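Local coordinates for protein polysaccharide deacetylase (Streptococcus pyogenes, PDB 6DQ3) that removes acetyl groups from N-acetylated sugar in the cell wall linkage unit of streptococcal rhamnopolysaccharides, as a zinc-containing member of the carbohydrate esterase 4 family, at residues A[8-13]-A[198-203]; A[52-57]-A[97-102]. All blocks are in the same frame, centred on the assembly; numbering follows the deposited sequence.

Overall arrangement
Both contacts reach the same mixed sheet, with their centres about 13 Å apart. Interaction 1 pairs the first strand, 8-14, with the short strand 201-202 through backbone hydrogen bonds, and runs from buried Ile9, Ile11 and Ala201 out to exposed Lys8. Interaction 2 lies nearer the centre of the chain, about 7 Å against 11 Å, and joins the start of helix 54-63 to strand 98-102; it rests on a salt bridge beside a capped helix start and on a proline ring against a threonine hydroxyl, in place of strand pairing. Each contact has a water bridging its backbones. The two meet where Ile9 CG2 packs on Leu52 CD1 at 3.8 Å. Strand 71-77 pairs with both 8-14 and 98-102.

Interaction 1: residues A[8-13]-A[198-203]; sequences KIPILM and EGIASA
Ile9 and Ala201 form an antiparallel hydrogen-bonded pair, with Ile9 N giving to Ala201 O at 2.9 Å and Ala201 N to Ile9 O at 3.0 Å. In the second bond the donor stands above the carbonyl plane, 43° out of it. Past this pair a water takes over, accepting from Ile11 N and donating to Gly199 O, so that it bridges the backbones where direct pairing has ended. Ala201 CB touches both Ile9 O and the tip of Ile11, in directions roughly at a right angle, and Ile11 CD1 presses on it at 3.4 Å, tighter than usual for two carbons. Ile200 comes in with one branch: CG2, anti to the backbone N, rests against Ile9 O at 3.5 Å and also touches Lys8 CB. Lys8 lays CB and CG near Ala201 O, and CG near Ser202 CB at 4.1 Å, before its extended chain leads away. Pro10 and Ile11 also bond to strands 71-77 and 210-214, respectively. The result is a short antiparallel addition to the first strand of an otherwise parallel sheet, consistent with the irregular (beta/alpha) barrel usual in carbohydrate esterase 4 deacetylases.

Interaction 2: residues A[52-57]-A[97-102]; sequences LSPEEV and KATNNV
Leu52 meets Lys97 through its backbone: its carbonyl carbon lies 4.0 Å from Lys97 CE, and one water donates to both Leu52 O and Lys97 O. At Ser53, Lys97 CE passes 3.7 Å from the backbone N, which itself gives a nearly straight bond (168°) to Glu56 OE1. Ser53 OG accepts in return from Glu56 N at 3.3 Å, completing a capping box at the start of helix 54-63. The ring of Pro54 sets CG and CD equally against Thr99 OG1, each at 3.4 Å, while that hydroxyl is hydrogen-bonded to Trp73 NE1. Glu56 OE1 takes two donors, Ser53 N on its anti side and Lys97 NZ on its syn side, the latter a salt bridge of 3.2 Å. Bends in the last two torsions of Lys97 (-62° and -93°) bring CE beside Ser53 N and NZ to Glu56 OE1, the lysine crossing the glutamate at about a right angle. Phe51 O also takes Lys97 NZ, and Tyr50 OH bonds to Glu56 OE2, so neither charged group relies on the salt bridge alone. The helix start thus sits beside strand 98-102, which lies between strands 71-77 and 128-132; Leu52 packs on Val71 and Pro54 on Ser129.

Interaction 1: residues A[8-13]-A[198-203]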
ATOM      1  N   LYS A   8     -13.953  11.093  -0.388  1.00 32.71           N
ATOM      2  CA  LYS A   8     -13.476   9.905  -1.076  1.00 35.48           C
ATOM      3  C   LYS A   8     -11.990  10.063  -1.374  1.00 30.07           C
ATOM      4  O   LYS A   8     -11.495  11.176  -1.583  1.00 31.16           O
ATOM      5  CB  LYS A   8     -14.268   9.667  -2.363  1.00 38.05           C
ATOM      6  CG  LYS A   8     -15.700   9.191  -2.118  1.00 41.41           C
ATOM      7  CD  LYS A   8     -16.522   9.232  -3.397  1.00 44.42           C
ATOM      8  CE  LYS A   8     -17.936   8.713  -3.161  1.00 51.57           C
ATOM      9  NZ  LYS A   8     -18.770   8.865  -4.381  1.00 58.21           N
ATOM     10  N   ILE A   9     -11.280   8.942  -1.360  1.00 33.66           N
ATOM     11  CA  ILE A   9      -9.833   8.931  -1.549  1.00 32.55           C
ATOM     12  C   ILE A   9      -9.465   7.767  -2.459  1.00 30.16           C
ATOM     13  O   ILE A   9      -9.735   6.607  -2.112  1.00 27.94           O
ATOM     14  CB  ILE A   9      -9.095   8.816  -0.207  1.00 34.86           C
ATOM     15  CG1 ILE A   9      -9.357  10.038   0.674  1.00 35.79           C
ATOM     16  CG2 ILE A   9      -7.596   8.638  -0.432  1.00 37.18           C
ATOM     17  CD1 ILE A   9      -8.740   9.933   2.059  1.00 35.21           C
ATOM     18  N   PRO A  10      -8.857   8.016  -3.621  1.00 27.98           N
ATOM     19  CA  PRO A  10      -8.333   6.901  -4.422  1.00 27.90           C
ATOM     20  C   PRO A  10      -7.088   6.315  -3.774  1.00 27.09           C
ATOM     21  O   PRO A  10      -6.128   7.030  -3.474  1.00 28.78           O
ATOM     22  CB  PRO A  10      -8.019   7.545  -5.779  1.00 28.92           C
ATOM     23  CG  PRO A  10      -7.767   8.991  -5.459  1.00 28.58           C
ATOM     24  CD  PRO A  10      -8.661   9.324  -4.277  1.00 28.48           C
ATOM     25  N   ILE A  11      -7.120   5.011  -3.540  1.00 27.10           N
ATOM     26  CA  ILE A  11      -6.009   4.280  -2.946  1.00 27.65           C
ATOM     27  C   ILE A  11      -5.499   3.332  -4.023  1.00 27.14           C
ATOM     28  O   ILE A  11      -6.102   2.285  -4.275  1.00 27.38           O
ATOM     29  CB  ILE A  11      -6.425   3.513  -1.688  1.00 33.45           C
ATOM     30  CG1 ILE A  11      -7.029   4.447  -0.639  1.00 30.20           C
ATOM     31  CG2 ILE A  11      -5.226   2.770  -1.105  1.00 30.28           C
ATOM     32  CD1 ILE A  11      -7.658   3.693   0.514  1.00 32.76           C
ATOM     33  N   LEU A  12      -4.394   3.696  -4.668  1.00 30.45           N
ATOM     34  CA  LEU A  12      -3.871   2.899  -5.764  1.00 30.55           C
ATOM     35  C   LEU A  12      -3.094   1.709  -5.221  1.00 28.91           C
ATOM     36  O   LEU A  12      -2.310   1.836  -4.276  1.00 28.29           O
ATOM     37  CB  LEU A  12      -2.974   3.750  -6.663  1.00 30.55           C
ATOM     38  CG  LEU A  12      -3.619   5.017  -7.232  1.00 33.00           C
ATOM     39  CD1 LEU A  12      -2.667   5.682  -8.229  1.00 34.08           C
ATOM     40  CD2 LEU A  12      -4.964   4.731  -7.868  1.00 32.05           C
ATOM     41  N   MET A  13      -3.328   0.548  -5.822  1.00 27.15           N
ATOM     42  CA  MET A  13      -2.661  -0.685  -5.429  1.00 27.48           C
ATOM     43  C   MET A  13      -1.714  -1.107  -6.544  1.00 30.46           C
ATOM     44  O   MET A  13      -2.155  -1.598  -7.590  1.00 28.11           O
ATOM     45  CB  MET A  13      -3.665  -1.796  -5.127  1.00 32.18           C
ATOM     46  CG  MET A  13      -2.996  -3.137  -4.835  1.00 34.23           C
ATOM     47  SD  MET A  13      -4.145  -4.447  -4.382  1.00 36.94           S
ATOM     48  CE  MET A  13      -5.236  -4.458  -5.797  1.00 40.37           C
ATOM     49  N   GLU A 198     -12.338  -3.585  -5.589  1.00 30.67           N
ATOM     50  CA  GLU A 198     -12.064  -2.507  -6.538  1.00 28.31           C
ATOM     51  C   GLU A 198     -12.971  -1.298  -6.317  1.00 31.24           C
ATOM     52  O   GLU A 198     -14.194  -1.433  -6.189  1.00 27.62           O
ATOM     53  CB  GLU A 198     -12.223  -3.026  -7.969  1.00 27.75           C
ATOM     54  CG  GLU A 198     -11.960  -2.010  -9.076  1.00 33.21           C
ATOM     55  CD  GLU A 198     -10.503  -1.578  -9.168  1.00 37.10           C
ATOM     56  OE1 GLU A 198      -9.613  -2.332  -8.719  1.00 33.46           O
ATOM     57  OE2 GLU A 198     -10.252  -0.475  -9.693  1.00 37.56           O
ATOM     58  N   GLY A 199     -12.365  -0.124  -6.289  1.00 31.95           N
ATOM     59  CA  GLY A 199     -13.103   1.126  -6.255  1.00 35.83           C
ATOM     60  C   GLY A 199     -12.351   2.192  -5.485  1.00 28.66           C
ATOM     61  O   GLY A 199     -11.342   1.936  -4.829  1.00 29.68           O
ATOM     62  N   ILE A 200     -12.858   3.423  -5.598  1.00 31.38           N
ATOM     63  CA  ILE A 200     -12.379   4.510  -4.752  1.00 30.63           C
ATOM     64  C   ILE A 200     -12.824   4.253  -3.315  1.00 30.05           C
ATOM     65  O   ILE A 200     -13.855   3.615  -3.064  1.00 29.76           O
ATOM     66  CB  ILE A 200     -12.899   5.864  -5.272  1.00 38.02           C
ATOM     67  CG1 ILE A 200     -12.462   6.050  -6.729  1.00 46.00           C
ATOM     68  CG2 ILE A 200     -12.407   6.997  -4.399  1.00 41.77           C
ATOM     69  CD1 ILE A 200     -13.033   7.278  -7.413  1.00 50.24           C
ATOM     70  N   ALA A 201     -12.042   4.749  -2.359  1.00 30.16           N
ATOM     71  CA  ALA A 201     -12.271   4.445  -0.954  1.00 30.81           C
ATOM     72  C   ALA A 201     -13.042   5.558  -0.248  1.00 30.87           C
ATOM     73  O   ALA A 201     -13.011   6.724  -0.648  1.00 30.90           O
ATOM     74  CB  ALA A 201     -10.951   4.201  -0.216  1.00 30.26           C
ATOM     75  N   SER A 202     -13.755   5.172   0.807  1.00 26.60           N
ATOM     76  CA  SER A 202     -14.441   6.127   1.665  1.00 30.80           C
ATOM     77  C   SER A 202     -14.658   5.456   3.015  1.00 30.89           C
ATOM     78  O   SER A 202     -14.512   4.241   3.153  1.00 27.43           O
ATOM     79  CB  SER A 202     -15.773   6.581   1.061  1.00 31.62           C
ATOM     80  OG  SER A 202     -16.666   5.490   0.940  1.00 29.05           O
ATOM     81  N   ALA A 203     -15.018   6.263   4.016  1.00 31.57           N
ATOM     82  CA  ALA A 203     -15.245   5.715   5.351  1.00 36.62           C
ATOM     83  C   ALA A 203     -16.281   4.594   5.311  1.00 33.33           C
ATOM     84  O   ALA A 203     -16.176   3.601   6.043  1.00 32.75           O
ATOM     85  CB  ALA A 203     -15.691   6.828   6.303  1.00 37.11           C
TER
HETATM   86  O   HOH W   1      -9.441   3.297  -3.471  1.00 24.59           O

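Interaction 2: residues A[52-57]-A[97-102]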
ATOM      1  N   LEU A  52      -0.616  11.214  -0.138  1.00 32.75           N
ATOM      2  CA  LEU A  52      -0.903  11.070   1.279  1.00 28.01           C
ATOM      3  C   LEU A  52      -0.050   9.997   1.945  1.00 30.59           C
ATOM      4  O   LEU A  52       0.332   9.002   1.326  1.00 30.75           O
ATOM      5  CB  LEU A  52      -2.378  10.720   1.480  1.00 31.60           C
ATOM      6  CG  LEU A  52      -3.408  11.636   0.822  1.00 33.86           C
ATOM      7  CD1 LEU A  52      -4.738  10.902   0.701  1.00 31.49           C
ATOM      8  CD2 LEU A  52      -3.550  12.915   1.621  1.00 37.44           C
ATOM      9  N   SER A  53       0.234  10.214   3.239  1.00 29.41           N
ATOM     10  CA  SER A  53       0.740   9.190   4.140  1.00 29.62           C
ATOM     11  C   SER A  53      -0.422   8.457   4.801  1.00 32.22           C
ATOM     12  O   SER A  53      -1.557   8.949   4.803  1.00 32.73           O
ATOM     13  CB  SER A  53       1.613   9.823   5.217  1.00 32.33           C
ATOM     14  OG  SER A  53       0.802  10.519   6.150  1.00 35.00           O
ATOM     15  N   PRO A  54      -0.172   7.281   5.393  1.00 30.39           N
ATOM     16  CA  PRO A  54      -1.258   6.595   6.125  1.00 24.44           C
ATOM     17  C   PRO A  54      -1.912   7.471   7.187  1.00 27.55           C
ATOM     18  O   PRO A  54      -3.144   7.488   7.307  1.00 29.02           O
ATOM     19  CB  PRO A  54      -0.551   5.377   6.743  1.00 26.80           C
ATOM     20  CG  PRO A  54       0.643   5.127   5.848  1.00 27.96           C
ATOM     21  CD  PRO A  54       1.082   6.500   5.386  1.00 29.05           C
ATOM     22  N   GLU A  55      -1.108   8.198   7.966  1.00 32.27           N
ATOM     23  CA  GLU A  55      -1.647   9.070   9.002  1.00 32.38           C
ATOM     24  C   GLU A  55      -2.610  10.100   8.420  1.00 34.90           C
ATOM     25  O   GLU A  55      -3.630  10.429   9.040  1.00 29.51           O
ATOM     26  CB  GLU A  55      -0.494   9.758   9.735  1.00 35.37           C
ATOM     27  CG  GLU A  55       0.319   8.862  10.678  1.00 40.46           C
ATOM     28  CD  GLU A  55       1.345   7.968   9.985  1.00 42.84           C
ATOM     29  OE1 GLU A  55       1.657   8.180   8.794  1.00 36.22           O
ATOM     30  OE2 GLU A  55       1.852   7.041  10.650  1.00 41.34           O
ATOM     31  N   GLU A  56      -2.306  10.621   7.230  1.00 29.38           N
ATOM     32  CA  GLU A  56      -3.161  11.631   6.621  1.00 30.94           C
ATOM     33  C   GLU A  56      -4.460  11.018   6.113  1.00 29.98           C
ATOM     34  O   GLU A  56      -5.526  11.638   6.215  1.00 34.16           O
ATOM     35  CB  GLU A  56      -2.402  12.328   5.495  1.00 28.36           C
ATOM     36  CG  GLU A  56      -1.293  13.244   6.001  1.00 31.28           C
ATOM     37  CD  GLU A  56      -0.438  13.812   4.878  1.00 33.13           C
ATOM     38  OE1 GLU A  56      -0.132  13.066   3.925  1.00 33.55           O
ATOM     39  OE2 GLU A  56      -0.073  15.001   4.955  1.00 34.68           O
ATOM     40  N   VAL A  57      -4.395   9.800   5.577  1.00 31.63           N
ATOM     41  CA  VAL A  57      -5.614   9.112   5.159  1.00 26.73           C
ATOM     42  C   VAL A  57      -6.549   8.932   6.349  1.00 29.40           C
ATOM     43  O   VAL A  57      -7.756   9.196   6.261  1.00 29.51           O
ATOM     44  CB  VAL A  57      -5.270   7.764   4.503  1.00 29.17           C
ATOM     45  CG1 VAL A  57      -6.533   6.965   4.255  1.00 27.37           C
ATOM     46  CG2 VAL A  57      -4.493   7.986   3.211  1.00 25.98           C
ATOM     47  N   LYS A  97       4.946  10.728  -2.113  1.00 34.95           N
ATOM     48  CA  LYS A  97       4.985   9.827  -0.972  1.00 35.04           C
ATOM     49  C   LYS A  97       4.253   8.539  -1.333  1.00 27.90           C
ATOM     50  O   LYS A  97       3.328   8.542  -2.150  1.00 31.84           O
ATOM     51  CB  LYS A  97       4.351  10.479   0.261  1.00 38.73           C
ATOM     52  CG  LYS A  97       4.855  11.897   0.544  1.00 44.08           C
ATOM     53  CD  LYS A  97       4.583  12.345   1.988  1.00 48.52           C
ATOM     54  CE  LYS A  97       3.091  12.382   2.312  1.00 55.24           C
ATOM     55  NZ  LYS A  97       2.446  13.710   2.095  1.00 57.18           N
ATOM     56  N   ALA A  98       4.695   7.429  -0.743  1.00 31.00           N
ATOM     57  CA  ALA A  98       4.037   6.150  -0.978  1.00 30.64           C
ATOM     58  C   ALA A  98       4.244   5.225   0.211  1.00 29.54           C
ATOM     59  O   ALA A  98       5.149   5.415   1.026  1.00 30.98           O
ATOM     60  CB  ALA A  98       4.550   5.480  -2.261  1.00 32.32           C
ATOM     61  N   THR A  99       3.383   4.210   0.297  1.00 24.89           N
ATOM     62  CA  THR A  99       3.391   3.246   1.386  1.00 26.49           C
ATOM     63  C   THR A  99       3.656   1.859   0.831  1.00 23.00           C
ATOM     64  O   THR A  99       3.070   1.465  -0.182  1.00 25.17           O
ATOM     65  CB  THR A  99       2.042   3.223   2.135  1.00 26.64           C
ATOM     66  OG1 THR A  99       1.818   4.482   2.769  1.00 28.41           O
ATOM     67  CG2 THR A  99       2.025   2.113   3.186  1.00 27.66           C
ATOM     68  N   ASN A 100       4.528   1.109   1.494  1.00 25.66           N
ATOM     69  CA  ASN A 100       4.713  -0.298   1.175  1.00 25.48           C
ATOM     70  C   ASN A 100       4.268  -1.162   2.350  1.00 23.00           C
ATOM     71  O   ASN A 100       4.686  -0.938   3.491  1.00 25.48           O
ATOM     72  CB  ASN A 100       6.162  -0.624   0.824  1.00 29.20           C
ATOM     73  CG  ASN A 100       6.294  -1.984   0.180  1.00 27.85           C
ATOM     74  OD1 ASN A 100       6.062  -3.010   0.821  1.00 27.31           O
ATOM     75  ND2 ASN A 100       6.645  -2.004  -1.099  1.00 28.54           N
ATOM     76  N   ASN A 101       3.437  -2.153   2.061  1.00 28.06           N
ATOM     77  CA  ASN A 101       2.923  -3.070   3.070  1.00 27.55           C
ATOM     78  C   ASN A 101       3.833  -4.288   3.145  1.00 26.25           C
ATOM     79  O   ASN A 101       3.936  -5.059   2.183  1.00 25.24           O
ATOM     80  CB  ASN A 101       1.485  -3.418   2.712  1.00 27.97           C
ATOM     81  CG  ASN A 101       0.617  -2.172   2.637  1.00 28.22           C
ATOM     82  OD1 ASN A 101       0.625  -1.358   3.557  1.00 27.87           O
ATOM     83  ND2 ASN A 101      -0.098  -1.998   1.531  1.00 28.48           N
ATOM     84  N   VAL A 102       4.471  -4.466   4.302  1.00 27.38           N
ATOM     85  CA  VAL A 102       5.673  -5.279   4.426  1.00 29.08           C
ATOM     86  C   VAL A 102       5.343  -6.657   4.988  1.00 26.23           C
ATOM     87  O   VAL A 102       4.635  -6.784   5.999  1.00 25.90           O
ATOM     88  CB  VAL A 102       6.723  -4.585   5.310  1.00 29.34           C
ATOM     89  CG1 VAL A 102       7.957  -5.482   5.466  1.00 31.55           C
ATOM     90  CG2 VAL A 102       7.096  -3.217   4.755  1.00 31.24           C
TER
HETATM   91  O   HOH W   2       0.785   8.269  -1.288  1.00 23.89           O